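High-affinity zinc uptake system protein znuA (Streptococcus suis, PDB 3MFQ) binds zinc and probably hands it to a membrane ABC importer as the solute-binding component of a metal uptake system. Local coordinates at residues H65-G68 with K69-E72; D146-H149 with A150-E153; V205-I208 with I209-N212; V274-M277 with V278-K282. All coordinates share one frame; numbering follows the deposited sequence.

Interaction 1 of 4, residues H65-G68 with K69-E72; sequences HFEG and KMVE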
ATOM      1  N   HIS A  65     -12.236   3.067   1.860  1.00 45.39           N
ATOM      2  CA  HIS A  65     -12.764   1.736   1.582  1.00 46.15           C
ATOM      3  C   HIS A  65     -11.653   0.714   1.356  1.00 47.24           C
ATOM      4  O   HIS A  65     -11.881  -0.341   0.764  1.00 51.19           O
ATOM      5  CB  HIS A  65     -13.698   1.767   0.369  1.00 49.50           C
ATOM      6  CG  HIS A  65     -14.942   2.574   0.575  1.00 47.74           C
ATOM      7  ND1 HIS A  65     -15.028   3.584   1.515  1.00 51.47           N
ATOM      8  CD2 HIS A  65     -16.142   2.534  -0.040  1.00 48.92           C
ATOM      9  CE1 HIS A  65     -16.230   4.120   1.467  1.00 51.91           C
ATOM     10  NE2 HIS A  65     -16.932   3.505   0.531  1.00 53.69           N
ATOM     11  N   PHE A  66     -10.449   1.029   1.824  1.00 51.63           N
ATOM     12  CA  PHE A  66      -9.330   0.101   1.703  1.00 54.19           C
ATOM     13  C   PHE A  66      -9.668  -1.231   2.369  1.00 57.99           C
ATOM     14  O   PHE A  66      -9.582  -2.289   1.745  1.00 57.46           O
ATOM     15  CB  PHE A  66      -8.054   0.704   2.297  1.00 51.43           C
ATOM     16  CG  PHE A  66      -6.886  -0.245   2.322  1.00 52.88           C
ATOM     17  CD1 PHE A  66      -6.644  -1.102   1.259  1.00 54.65           C
ATOM     18  CD2 PHE A  66      -6.022  -0.271   3.405  1.00 52.14           C
ATOM     19  CE1 PHE A  66      -5.568  -1.974   1.280  1.00 54.61           C
ATOM     20  CE2 PHE A  66      -4.945  -1.140   3.432  1.00 52.36           C
ATOM     21  CZ  PHE A  66      -4.717  -1.991   2.368  1.00 53.88           C
ATOM     22  N   GLU A  67     -10.064  -1.167   3.637  1.00 59.89           N
ATOM     23  CA  GLU A  67     -10.493  -2.353   4.362  1.00 55.85           C
ATOM     24  C   GLU A  67     -11.668  -3.021   3.653  1.00 60.97           C
ATOM     25  O   GLU A  67     -11.920  -4.206   3.841  1.00 63.14           O
ATOM     26  CB  GLU A  67     -10.852  -2.008   5.807  1.00 53.02           C
ATOM     27  CG  GLU A  67      -9.645  -1.763   6.706  1.00 54.89           C
ATOM     28  CD  GLU A  67      -9.115  -0.345   6.618  1.00 54.99           C
ATOM     29  OE1 GLU A  67      -9.617   0.426   5.777  1.00 56.98           O
ATOM     30  OE2 GLU A  67      -8.202   0.000   7.396  1.00 52.27           O
ATOM     31  N   GLY A  68     -12.383  -2.248   2.841  1.00 53.40           N
ATOM     32  CA  GLY A  68     -13.384  -2.782   1.931  1.00 53.16           C
ATOM     33  C   GLY A  68     -14.586  -3.472   2.549  1.00 55.24           C
ATOM     34  O   GLY A  68     -15.705  -3.332   2.057  1.00 57.82           O
ATOM     35  N   LYS A  69     -14.366  -4.226   3.619  1.00 46.07           N
ATOM     36  CA  LYS A  69     -15.449  -4.976   4.244  1.00 48.44           C
ATOM     37  C   LYS A  69     -15.617  -4.673   5.731  1.00 49.77           C
ATOM     38  O   LYS A  69     -16.120  -5.501   6.488  1.00 55.89           O
ATOM     39  CB  LYS A  69     -15.259  -6.478   4.020  1.00 53.74           C
ATOM     40  CG  LYS A  69     -15.709  -6.954   2.645  1.00 52.72           C
ATOM     41  CD  LYS A  69     -15.468  -8.442   2.465  1.00 56.20           C
ATOM     42  CE  LYS A  69     -16.384  -9.018   1.395  1.00 64.02           C
ATOM     43  NZ  LYS A  69     -16.310  -8.251   0.123  1.00 69.47           N
ATOM     44  N   MET A  70     -15.204  -3.480   6.141  1.00 51.00           N
ATOM     45  CA  MET A  70     -15.357  -3.060   7.529  1.00 51.01           C
ATOM     46  C   MET A  70     -15.632  -1.567   7.626  1.00 51.55           C
ATOM     47  O   MET A  70     -15.466  -0.967   8.685  1.00 53.69           O
ATOM     48  CB  MET A  70     -14.114  -3.415   8.346  1.00 47.08           C
ATOM     49  CG  MET A  70     -13.800  -4.899   8.393  1.00 49.82           C
ATOM     50  SD  MET A  70     -12.375  -5.268   9.428  1.00 57.93           S
ATOM     51  CE  MET A  70     -11.081  -4.401   8.549  1.00 52.52           C
ATOM     52  N   VAL A  71     -16.055  -0.966   6.520  1.00 35.06           N
ATOM     53  CA  VAL A  71     -16.347   0.458   6.517  1.00 35.86           C
ATOM     54  C   VAL A  71     -17.421   0.786   7.546  1.00 39.68           C
ATOM     55  O   VAL A  71     -17.307   1.764   8.279  1.00 41.02           O
ATOM     56  CB  VAL A  71     -16.780   0.956   5.126  1.00 35.75           C
ATOM     57  CG1 VAL A  71     -15.676   0.713   4.116  1.00 34.35           C
ATOM     58  CG2 VAL A  71     -18.067   0.275   4.688  1.00 45.21           C
ATOM     59  N   GLU A  72     -18.456  -0.047   7.605  1.00 83.32           N
ATOM     60  CA  GLU A  72     -19.553   0.171   8.537  1.00 87.32           C
ATOM     61  C   GLU A  72     -19.260  -0.201   9.983  1.00 90.18           C
ATOM     62  O   GLU A  72     -20.165  -0.307  10.810  1.00 98.36           O
ATOM     63  CB  GLU A  72     -20.857  -0.413   7.992  1.00 91.66           C
ATOM     64  CG  GLU A  72     -22.101   0.170   8.645  1.00100.38           C
ATOM     65  CD  GLU A  72     -22.976  -0.887   9.284  1.00109.39           C
ATOM     66  OE1 GLU A  72     -23.021  -0.942  10.533  1.00109.69           O
ATOM     67  OE2 GLU A  72     -23.614  -1.662   8.541  1.00111.83           O
TER
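The chain folds back between Glu67 and Lys69 in a classic gamma turn centred on Gly68, whose phi of 64° and psi of -39° fit that turn, and Met70 then serves as N-cap of helix 71-77. Lys69 N donates to Glu67 O across this turn. The modelled N-O distance is very short, so the bond is doubtful in its detail. The turn brings Val71 back beside His65 and Met70 back beside Glu67. Val71 CG1 sits over one face of the His65 imidazole, 4.2 Å from the ring centroid. It is a CH-pi contact shifted toward the rim of the ring. The second pair is Met70 with Glu67, whose side chains run at about a right angle. The methionine bends at its last torsion (chi3 -63°), which swings the methyl toward the glutamate chain. Of the Glu67 side chain, the aliphatic part (CB and CG) makes this contact. Its OE2 is taken by Thr12 OG1, and Lys69 NZ forms a salt bridge with Asp193. Phe66 turns away from the second segment and meets His41, a zinc ligand, edge-to-face. The loop joins strand 58-61 of the parallel sheet to the next helix, close to the metal site. Met70 CE lies 3.5 Å from Glu67 CG and 3.6 Å from Glu67 CB.

Interaction 2 of 4, residues D146-H149 with A150-E153; sequences DDLH and AWVE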
ATOM      1  N   ASP A 146      11.041  12.215   4.499  1.00 44.75           N
ATOM      2  CA  ASP A 146      11.616  13.208   3.596  1.00 44.44           C
ATOM      3  C   ASP A 146      12.841  12.642   2.881  1.00 48.51           C
ATOM      4  O   ASP A 146      12.915  12.646   1.652  1.00 48.78           O
ATOM      5  CB  ASP A 146      12.006  14.472   4.364  1.00 40.66           C
ATOM      6  CG  ASP A 146      10.817  15.155   5.006  1.00 43.20           C
ATOM      7  OD1 ASP A 146      11.017  15.931   5.962  1.00 44.95           O
ATOM      8  OD2 ASP A 146       9.679  14.914   4.556  1.00 44.13           O
ATOM      9  N   ASP A 147      13.802  12.164   3.666  1.00 73.70           N
ATOM     10  CA  ASP A 147      15.012  11.557   3.126  1.00 72.42           C
ATOM     11  C   ASP A 147      14.650  10.419   2.181  1.00 74.56           C
ATOM     12  O   ASP A 147      15.275  10.242   1.136  1.00 75.45           O
ATOM     13  CB  ASP A 147      15.896  11.031   4.260  1.00 70.75           C
ATOM     14  CG  ASP A 147      16.251  12.107   5.271  1.00 73.41           C
ATOM     15  OD1 ASP A 147      16.719  11.753   6.373  1.00 74.92           O
ATOM     16  OD2 ASP A 147      16.060  13.304   4.969  1.00 72.98           O
ATOM     17  N   LEU A 148      13.632   9.652   2.561  1.00 52.80           N
ATOM     18  CA  LEU A 148      13.165   8.529   1.757  1.00 50.05           C
ATOM     19  C   LEU A 148      12.745   8.962   0.356  1.00 49.89           C
ATOM     20  O   LEU A 148      13.107   8.325  -0.632  1.00 47.71           O
ATOM     21  CB  LEU A 148      12.004   7.822   2.458  1.00 45.55           C
ATOM     22  CG  LEU A 148      11.329   6.699   1.668  1.00 51.90           C
ATOM     23  CD1 LEU A 148      12.338   5.631   1.274  1.00 51.27           C
ATOM     24  CD2 LEU A 148      10.180   6.089   2.461  1.00 53.74           C
ATOM     25  N   HIS A 149      11.978  10.045   0.275  1.00 46.73           N
ATOM     26  CA  HIS A 149      11.500  10.537  -1.010  1.00 46.00           C
ATOM     27  C   HIS A 149      12.666  10.878  -1.929  1.00 50.75           C
ATOM     28  O   HIS A 149      12.612  10.634  -3.133  1.00 53.17           O
ATOM     29  CB  HIS A 149      10.596  11.756  -0.828  1.00 43.02           C
ATOM     30  CG  HIS A 149       9.966  12.235  -2.100  1.00 50.89           C
ATOM     31  ND1 HIS A 149       8.683  11.894  -2.471  1.00 55.48           N
ATOM     32  CD2 HIS A 149      10.446  13.024  -3.091  1.00 51.58           C
ATOM     33  CE1 HIS A 149       8.398  12.454  -3.633  1.00 54.77           C
ATOM     34  NE2 HIS A 149       9.452  13.144  -4.031  1.00 55.58           N
ATOM     35  N   ALA A 150      13.722  11.442  -1.352  1.00 61.18           N
ATOM     36  CA  ALA A 150      14.916  11.780  -2.116  1.00 60.29           C
ATOM     37  C   ALA A 150      15.629  10.514  -2.579  1.00 61.29           C
ATOM     38  O   ALA A 150      16.194  10.474  -3.670  1.00 65.18           O
ATOM     39  CB  ALA A 150      15.848  12.644  -1.286  1.00 57.00           C
ATOM     40  N   TRP A 151      15.592   9.483  -1.742  1.00 44.26           N
ATOM     41  CA  TRP A 151      16.229   8.210  -2.053  1.00 43.12           C
ATOM     42  C   TRP A 151      15.558   7.543  -3.243  1.00 46.76           C
ATOM     43  O   TRP A 151      16.227   7.078  -4.166  1.00 48.91           O
ATOM     44  CB  TRP A 151      16.171   7.285  -0.838  1.00 43.70           C
ATOM     45  CG  TRP A 151      16.860   5.967  -1.032  1.00 45.65           C
ATOM     46  CD1 TRP A 151      18.161   5.673  -0.744  1.00 45.37           C
ATOM     47  CD2 TRP A 151      16.281   4.761  -1.544  1.00 44.90           C
ATOM     48  NE1 TRP A 151      18.430   4.361  -1.049  1.00 47.38           N
ATOM     49  CE2 TRP A 151      17.292   3.780  -1.543  1.00 45.44           C
ATOM     50  CE3 TRP A 151      15.008   4.417  -2.007  1.00 43.94           C
ATOM     51  CZ2 TRP A 151      17.070   2.478  -1.986  1.00 44.62           C
ATOM     52  CZ3 TRP A 151      14.789   3.125  -2.446  1.00 45.10           C
ATOM     53  CH2 TRP A 151      15.814   2.172  -2.433  1.00 45.27           C
ATOM     54  N   VAL A 152      14.230   7.495  -3.214  1.00 54.73           N
ATOM     55  CA  VAL A 152      13.460   6.875  -4.285  1.00 53.35           C
ATOM     56  C   VAL A 152      13.724   7.574  -5.610  1.00 54.62           C
ATOM     57  O   VAL A 152      13.936   6.926  -6.634  1.00 54.27           O
ATOM     58  CB  VAL A 152      11.950   6.924  -3.996  1.00 50.43           C
ATOM     59  CG1 VAL A 152      11.178   6.283  -5.132  1.00 50.36           C
ATOM     60  CG2 VAL A 152      11.644   6.235  -2.680  1.00 51.19           C
ATOM     61  N   GLU A 153      13.708   8.902  -5.577  1.00 83.82           N
ATOM     62  CA  GLU A 153      13.978   9.709  -6.761  1.00 88.23           C
ATOM     63  C   GLU A 153      15.328   9.368  -7.383  1.00 84.97           C
ATOM     64  O   GLU A 153      15.401   8.972  -8.545  1.00 85.88           O
ATOM     65  CB  GLU A 153      13.924  11.201  -6.417  1.00 90.08           C
ATOM     66  CG  GLU A 153      12.517  11.764  -6.258  1.00 89.99           C
ATOM     67  CD  GLU A 153      11.793  11.927  -7.587  1.00100.26           C
ATOM     68  OE1 GLU A 153      12.337  11.494  -8.627  1.00101.40           O
ATOM     69  OE2 GLU A 153      10.677  12.490  -7.592  1.00102.08           O
TER
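Leu148 O accepts the hydrogen bond of Val152 N at 2.9 Å, and the bond is close to straight. The donor lies nearly in line with the carbonyl bond. Trp151 N to Asp147 O (3.0 Å) and Glu153 N to His149 O (3.2 Å) continue the helical series. Ala150 N to Asp146 O, at 3.3 Å, is weak. The side chains follow the same four-residue spacing. Leu148 CD1 meets Val152 CG2 at 4.1 Å, the two chains crossing at a slant. On another side of the helix His149 and Glu153 lie alongside each other and point the same way. In Glu153, chi1 (-77°) puts CG 4.0 Å from His149 CD2, and the bend at chi2 (-74°) then brings the carboxylate alongside the ring. The ring and carboxylate planes are 60° apart. His149 NE2 and Glu153 OE2 are 3.8 Å apart, too far for a hydrogen bond. Around them, Tyr180 meets the His149 ring, and Lys271 of helix 266-281 makes a cation-pi contact with Trp151. Asp146 OD2 forms a salt bridge with Lys113. The whole is regular i to i+4 alpha-helical pairing within helix 131-156, consistent with the long helix that spans both lobes in TroA-like metal-binding proteins.

Interaction 3 of 4, residues V205-I208 with I209-N212; sequences VNLI and IDHN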
ATOM      1  N   VAL A 205      -1.979  -7.182 -22.114  1.00 49.33           N
ATOM      2  CA  VAL A 205      -1.092  -7.827 -23.070  1.00 49.96           C
ATOM      3  C   VAL A 205      -0.742  -6.862 -24.191  1.00 50.35           C
ATOM      4  O   VAL A 205       0.430  -6.621 -24.469  1.00 51.22           O
ATOM      5  CB  VAL A 205      -1.734  -9.079 -23.677  1.00 50.95           C
ATOM      6  CG1 VAL A 205      -0.825  -9.671 -24.740  1.00 54.22           C
ATOM      7  CG2 VAL A 205      -2.028 -10.095 -22.591  1.00 52.26           C
ATOM      8  N   ASN A 206      -1.765  -6.306 -24.828  1.00 45.80           N
ATOM      9  CA  ASN A 206      -1.560  -5.345 -25.905  1.00 46.41           C
ATOM     10  C   ASN A 206      -0.724  -4.156 -25.448  1.00 44.68           C
ATOM     11  O   ASN A 206       0.066  -3.612 -26.215  1.00 44.94           O
ATOM     12  CB  ASN A 206      -2.899  -4.858 -26.452  1.00 45.54           C
ATOM     13  CG  ASN A 206      -3.730  -5.980 -27.040  1.00 49.00           C
ATOM     14  OD1 ASN A 206      -3.245  -7.098 -27.215  1.00 48.72           O
ATOM     15  ND2 ASN A 206      -4.987  -5.688 -27.349  1.00 51.46           N
ATOM     16  N   LEU A 207      -0.903  -3.754 -24.195  1.00 41.48           N
ATOM     17  CA  LEU A 207      -0.128  -2.654 -23.638  1.00 40.59           C
ATOM     18  C   LEU A 207       1.342  -3.032 -23.504  1.00 41.19           C
ATOM     19  O   LEU A 207       2.228  -2.223 -23.775  1.00 43.04           O
ATOM     20  CB  LEU A 207      -0.700  -2.217 -22.288  1.00 41.12           C
ATOM     21  CG  LEU A 207      -1.610  -0.983 -22.300  1.00 40.40           C
ATOM     22  CD1 LEU A 207      -1.811  -0.454 -23.711  1.00 39.17           C
ATOM     23  CD2 LEU A 207      -2.949  -1.277 -21.640  1.00 42.22           C
ATOM     24  N   ILE A 208       1.596  -4.267 -23.085  1.00 39.59           N
ATOM     25  CA  ILE A 208       2.959  -4.767 -22.978  1.00 36.56           C
ATOM     26  C   ILE A 208       3.624  -4.771 -24.347  1.00 39.35           C
ATOM     27  O   ILE A 208       4.775  -4.361 -24.493  1.00 39.04           O
ATOM     28  CB  ILE A 208       2.988  -6.191 -22.410  1.00 35.10           C
ATOM     29  CG1 ILE A 208       2.383  -6.213 -21.007  1.00 34.89           C
ATOM     30  CG2 ILE A 208       4.408  -6.725 -22.388  1.00 38.95           C
ATOM     31  CD1 ILE A 208       2.359  -7.584 -20.381  1.00 40.18           C
ATOM     32  N   ILE A 209       2.882  -5.231 -25.349  1.00 49.58           N
ATOM     33  CA  ILE A 209       3.390  -5.318 -26.711  1.00 48.32           C
ATOM     34  C   ILE A 209       3.666  -3.936 -27.282  1.00 47.92           C
ATOM     35  O   ILE A 209       4.698  -3.707 -27.910  1.00 51.46           O
ATOM     36  CB  ILE A 209       2.393  -6.037 -27.635  1.00 50.25           C
ATOM     37  CG1 ILE A 209       1.873  -7.316 -26.976  1.00 54.19           C
ATOM     38  CG2 ILE A 209       3.037  -6.342 -28.977  1.00 48.56           C
ATOM     39  CD1 ILE A 209       2.946  -8.339 -26.689  1.00 55.60           C
ATOM     40  N   ASP A 210       2.733  -3.016 -27.064  1.00 50.04           N
ATOM     41  CA  ASP A 210       2.863  -1.662 -27.581  1.00 51.66           C
ATOM     42  C   ASP A 210       4.151  -1.004 -27.101  1.00 52.34           C
ATOM     43  O   ASP A 210       4.822  -0.306 -27.862  1.00 53.24           O
ATOM     44  CB  ASP A 210       1.655  -0.813 -27.168  1.00 51.41           C
ATOM     45  CG  ASP A 210       0.379  -1.222 -27.885  1.00 54.00           C
ATOM     46  OD1 ASP A 210       0.466  -1.780 -29.000  1.00 56.54           O
ATOM     47  OD2 ASP A 210      -0.715  -0.977 -27.333  1.00 51.32           O
ATOM     48  N   HIS A 211       4.495  -1.241 -25.838  1.00 51.31           N
ATOM     49  CA  HIS A 211       5.622  -0.560 -25.207  1.00 49.18           C
ATOM     50  C   HIS A 211       6.846  -1.452 -25.041  1.00 51.01           C
ATOM     51  O   HIS A 211       7.841  -1.037 -24.449  1.00 51.16           O
ATOM     52  CB  HIS A 211       5.203   0.002 -23.849  1.00 48.63           C
ATOM     53  CG  HIS A 211       4.109   1.019 -23.930  1.00 50.19           C
ATOM     54  ND1 HIS A 211       2.775   0.673 -23.972  1.00 47.88           N
ATOM     55  CD2 HIS A 211       4.150   2.370 -23.983  1.00 48.90           C
ATOM     56  CE1 HIS A 211       2.042   1.770 -24.045  1.00 47.21           C
ATOM     57  NE2 HIS A 211       2.853   2.813 -24.052  1.00 46.30           N
ATOM     58  N   ASN A 212       6.767  -2.673 -25.558  1.00 43.40           N
ATOM     59  CA  ASN A 212       7.893  -3.595 -25.503  1.00 42.73           C
ATOM     60  C   ASN A 212       8.381  -3.815 -24.077  1.00 47.55           C
ATOM     61  O   ASN A 212       9.570  -3.682 -23.790  1.00 52.44           O
ATOM     62  CB  ASN A 212       9.043  -3.080 -26.371  1.00 44.74           C
ATOM     63  CG  ASN A 212       8.616  -2.789 -27.795  1.00 48.89           C
ATOM     64  OD1 ASN A 212       9.318  -2.101 -28.537  1.00 43.90           O
ATOM     65  ND2 ASN A 212       7.459  -3.308 -28.185  1.00 51.27           N
TER
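His211 holds CG anti to its own carbonyl carbon (chi1 -62°), and chi2 of 85° then turns ND1 back toward Leu207 O, one helical turn earlier. The imidazole N-H reaches that oxygen at 3.0 Å with an N-H...O angle of 164°. The oxygen lies almost exactly in the ring plane, and the donor arrives in the carbonyl plane on a lone pair. His211 N also donates to Leu207 O, at 3.2 Å, from a position tilted out of the carbonyl plane. Two N-H groups of one residue therefore grip one carbonyl. This fixes the rotation of the ring and places the proton on ND1. Before this point the helix is regular. Ile209 N binds Val205 O at 3.0 Å, and Asp210 N binds Asn206 O at 2.9 Å. Val205 CG1 and Ile209 CG1 touch at 4.2 Å on the apolar side. The Leu207 side chain passes the Asp210 carboxylate at a slant, with Leu207 CD1 3.8 Å from Asp210 OD2. Asn212 takes a positive phi and closes the helix in a Schellman motif. Val205, Ile208 and Ile209 pack on helix 225-235, through residues that include Leu230, Ala233 and Val234. Asn206 OD1 accepts from Lys237 NZ. The His211 ring meets Tyr165, at the start of strand 165-167, and the chain then runs on toward strand 215-217.

Interaction 4 of 4, residues V274-M277 with V278-K282; sequences VKLM and VKYLK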
ATOM      1  N   VAL A 274      11.281  -0.423  -4.572  1.00 41.43           N
ATOM      2  CA  VAL A 274      12.045   0.397  -5.504  1.00 38.75           C
ATOM      3  C   VAL A 274      13.233  -0.343  -6.118  1.00 40.27           C
ATOM      4  O   VAL A 274      13.370  -0.391  -7.338  1.00 41.25           O
ATOM      5  CB  VAL A 274      12.539   1.686  -4.834  1.00 40.58           C
ATOM      6  CG1 VAL A 274      13.581   2.361  -5.697  1.00 39.70           C
ATOM      7  CG2 VAL A 274      11.370   2.619  -4.570  1.00 39.01           C
ATOM      8  N   LYS A 275      14.091  -0.914  -5.276  1.00 44.76           N
ATOM      9  CA  LYS A 275      15.246  -1.663  -5.765  1.00 43.50           C
ATOM     10  C   LYS A 275      14.810  -2.740  -6.751  1.00 42.26           C
ATOM     11  O   LYS A 275      15.469  -2.983  -7.760  1.00 43.69           O
ATOM     12  CB  LYS A 275      16.016  -2.311  -4.609  1.00 43.20           C
ATOM     13  CG  LYS A 275      16.772  -1.346  -3.707  1.00 45.38           C
ATOM     14  CD  LYS A 275      17.693  -2.107  -2.755  1.00 46.56           C
ATOM     15  CE  LYS A 275      18.369  -1.178  -1.753  1.00 50.83           C
ATOM     16  NZ  LYS A 275      19.347  -1.906  -0.893  1.00 53.21           N
ATOM     17  N   LEU A 276      13.691  -3.385  -6.447  1.00 51.83           N
ATOM     18  CA  LEU A 276      13.185  -4.475  -7.268  1.00 51.42           C
ATOM     19  C   LEU A 276      12.862  -3.987  -8.672  1.00 49.43           C
ATOM     20  O   LEU A 276      13.171  -4.650  -9.661  1.00 52.42           O
ATOM     21  CB  LEU A 276      11.939  -5.085  -6.622  1.00 50.81           C
ATOM     22  CG  LEU A 276      11.419  -6.392  -7.220  1.00 53.14           C
ATOM     23  CD1 LEU A 276      12.489  -7.466  -7.146  1.00 59.89           C
ATOM     24  CD2 LEU A 276      10.162  -6.845  -6.503  1.00 57.22           C
ATOM     25  N   MET A 277      12.240  -2.818  -8.753  1.00 39.09           N
ATOM     26  CA  MET A 277      11.847  -2.253 -10.034  1.00 41.69           C
ATOM     27  C   MET A 277      13.062  -1.899 -10.882  1.00 44.47           C
ATOM     28  O   MET A 277      13.105  -2.196 -12.076  1.00 45.22           O
ATOM     29  CB  MET A 277      10.982  -1.012  -9.821  1.00 40.72           C
ATOM     30  CG  MET A 277       9.736  -1.267  -8.998  1.00 40.94           C
ATOM     31  SD  MET A 277       8.750   0.219  -8.767  1.00 37.48           S
ATOM     32  CE  MET A 277       7.438  -0.408  -7.727  1.00 40.25           C
ATOM     33  N   VAL A 278      14.049  -1.262 -10.265  1.00 52.40           N
ATOM     34  CA  VAL A 278      15.225  -0.821 -11.001  1.00 52.10           C
ATOM     35  C   VAL A 278      15.977  -2.010 -11.580  1.00 50.02           C
ATOM     36  O   VAL A 278      16.476  -1.945 -12.698  1.00 51.68           O
ATOM     37  CB  VAL A 278      16.178   0.023 -10.126  1.00 49.77           C
ATOM     38  CG1 VAL A 278      15.394   1.073  -9.352  1.00 49.55           C
ATOM     39  CG2 VAL A 278      16.965  -0.862  -9.178  1.00 48.84           C
ATOM     40  N   LYS A 279      16.038  -3.100 -10.822  1.00 45.48           N
ATOM     41  CA  LYS A 279      16.803  -4.269 -11.235  1.00 45.26           C
ATOM     42  C   LYS A 279      16.272  -4.867 -12.529  1.00 48.58           C
ATOM     43  O   LYS A 279      17.044  -5.290 -13.388  1.00 53.45           O
ATOM     44  CB  LYS A 279      16.815  -5.331 -10.136  1.00 40.97           C
ATOM     45  CG  LYS A 279      17.561  -6.594 -10.529  1.00 44.50           C
ATOM     46  CD  LYS A 279      17.742  -7.531  -9.350  1.00 45.14           C
ATOM     47  CE  LYS A 279      18.573  -8.749  -9.737  1.00 49.18           C
ATOM     48  NZ  LYS A 279      18.884  -9.623  -8.572  1.00 45.88           N
ATOM     49  N   TYR A 280      14.951  -4.891 -12.672  1.00 50.10           N
ATOM     50  CA  TYR A 280      14.331  -5.536 -13.822  1.00 48.32           C
ATOM     51  C   TYR A 280      13.798  -4.554 -14.860  1.00 50.96           C
ATOM     52  O   TYR A 280      13.190  -4.961 -15.848  1.00 54.93           O
ATOM     53  CB  TYR A 280      13.216  -6.475 -13.363  1.00 48.33           C
ATOM     54  CG  TYR A 280      13.717  -7.637 -12.540  1.00 53.28           C
ATOM     55  CD1 TYR A 280      13.983  -8.866 -13.129  1.00 50.96           C
ATOM     56  CD2 TYR A 280      13.934  -7.503 -11.176  1.00 53.27           C
ATOM     57  CE1 TYR A 280      14.445  -9.931 -12.381  1.00 54.04           C
ATOM     58  CE2 TYR A 280      14.397  -8.562 -10.418  1.00 54.37           C
ATOM     59  CZ  TYR A 280      14.651  -9.773 -11.026  1.00 59.01           C
ATOM     60  OH  TYR A 280      15.113 -10.834 -10.279  1.00 65.62           O
ATOM     61  N   LEU A 281      14.031  -3.265 -14.641  1.00 49.32           N
ATOM     62  CA  LEU A 281      13.531  -2.246 -15.558  1.00 48.40           C
ATOM     63  C   LEU A 281      14.648  -1.372 -16.110  1.00 48.94           C
ATOM     64  O   LEU A 281      14.524  -0.814 -17.197  1.00 52.32           O
ATOM     65  CB  LEU A 281      12.477  -1.375 -14.874  1.00 47.42           C
ATOM     66  CG  LEU A 281      11.204  -2.094 -14.426  1.00 45.26           C
ATOM     67  CD1 LEU A 281      10.243  -1.104 -13.805  1.00 45.79           C
ATOM     68  CD2 LEU A 281      10.555  -2.805 -15.597  1.00 45.00           C
ATOM     69  N   LYS A 282      15.736  -1.252 -15.360  1.00 47.53           N
ATOM     70  CA  LYS A 282      16.855  -0.422 -15.789  1.00 48.70           C
ATOM     71  C   LYS A 282      17.657  -1.113 -16.886  1.00 50.23           C
ATOM     72  O   LYS A 282      17.093  -1.598 -17.868  1.00 52.49           O
ATOM     73  CB  LYS A 282      17.757  -0.066 -14.605  1.00 48.90           C
ATOM     74  CG  LYS A 282      19.054  -0.857 -14.527  1.00 45.73           C
ATOM     75  CD  LYS A 282      18.806  -2.322 -14.218  1.00 48.63           C
ATOM     76  CE  LYS A 282      20.111  -3.089 -14.101  1.00 58.18           C
ATOM     77  NZ  LYS A 282      20.969  -2.574 -12.997  1.00 58.32           N
TER
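The Tyr280 ring turns its edge to Leu276, with Leu276 O in the ring plane, 3.3 Å from Tyr280 CD2. The leucine adds its side chain at the next ring carbon, where Leu276 CD1 lies 3.9 Å from Tyr280 CE2. Leu276 reaches it because CG stands trans to the backbone nitrogen (chi1 -170°), which carries the branch toward the following turn. The two side chains meet at a slant. At the far end of the ring, Tyr280 OH has a weak hydrogen bond with Lys249 NZ. Two further pairs occupy other sides of the helix. Val274 CG1 touches Val278 CG1 at 4.3 Å, and Met277 CB touches Leu281 CD1 at 4.1 Å. The backbone beneath is alpha-helical. Val278 N donates to Val274 O at 3.1 Å, nearly straight (164°), and Lys279 N donates to Lys275 O at the same distance. Tyr280 N makes a weak, bent bond with Met277 O at 3.3 Å, three residues back. Leu276 also packs on Phe217 and Val244 of neighbouring strands, and Leu281 on Phe217 and Ile159. Met277 lies on Leu251. The arrangement is the i to i+4 packing of an amphipathic alpha-helix. Here it belongs to helix 266-281, the C-terminal helix of the chain, which lies between helix 131-156 and strands 215-217 and 242-244.

Interactions 2 and 4 are the pair that touches. Helices 131-156 and 266-281 meet there, with Trp151 CZ3 3.6 Å from Val274 CG1 and Val152 CG1 3.7 Å from Val274 CG2. Interactions 3 and 4 lie on the same side of the chain's centre, with nearest atoms about 8 Å apart. Interaction 1 lies across the chain's centre from interactions 2 and 4, its own centre about 31 Å from that of interaction 2. The zinc ion, held by His41, His104, His170 and Asp254, is about 10 Å from Gly68 and about 13 Å from the Met277 side chain. None of the four contacts supplies a metal ligand.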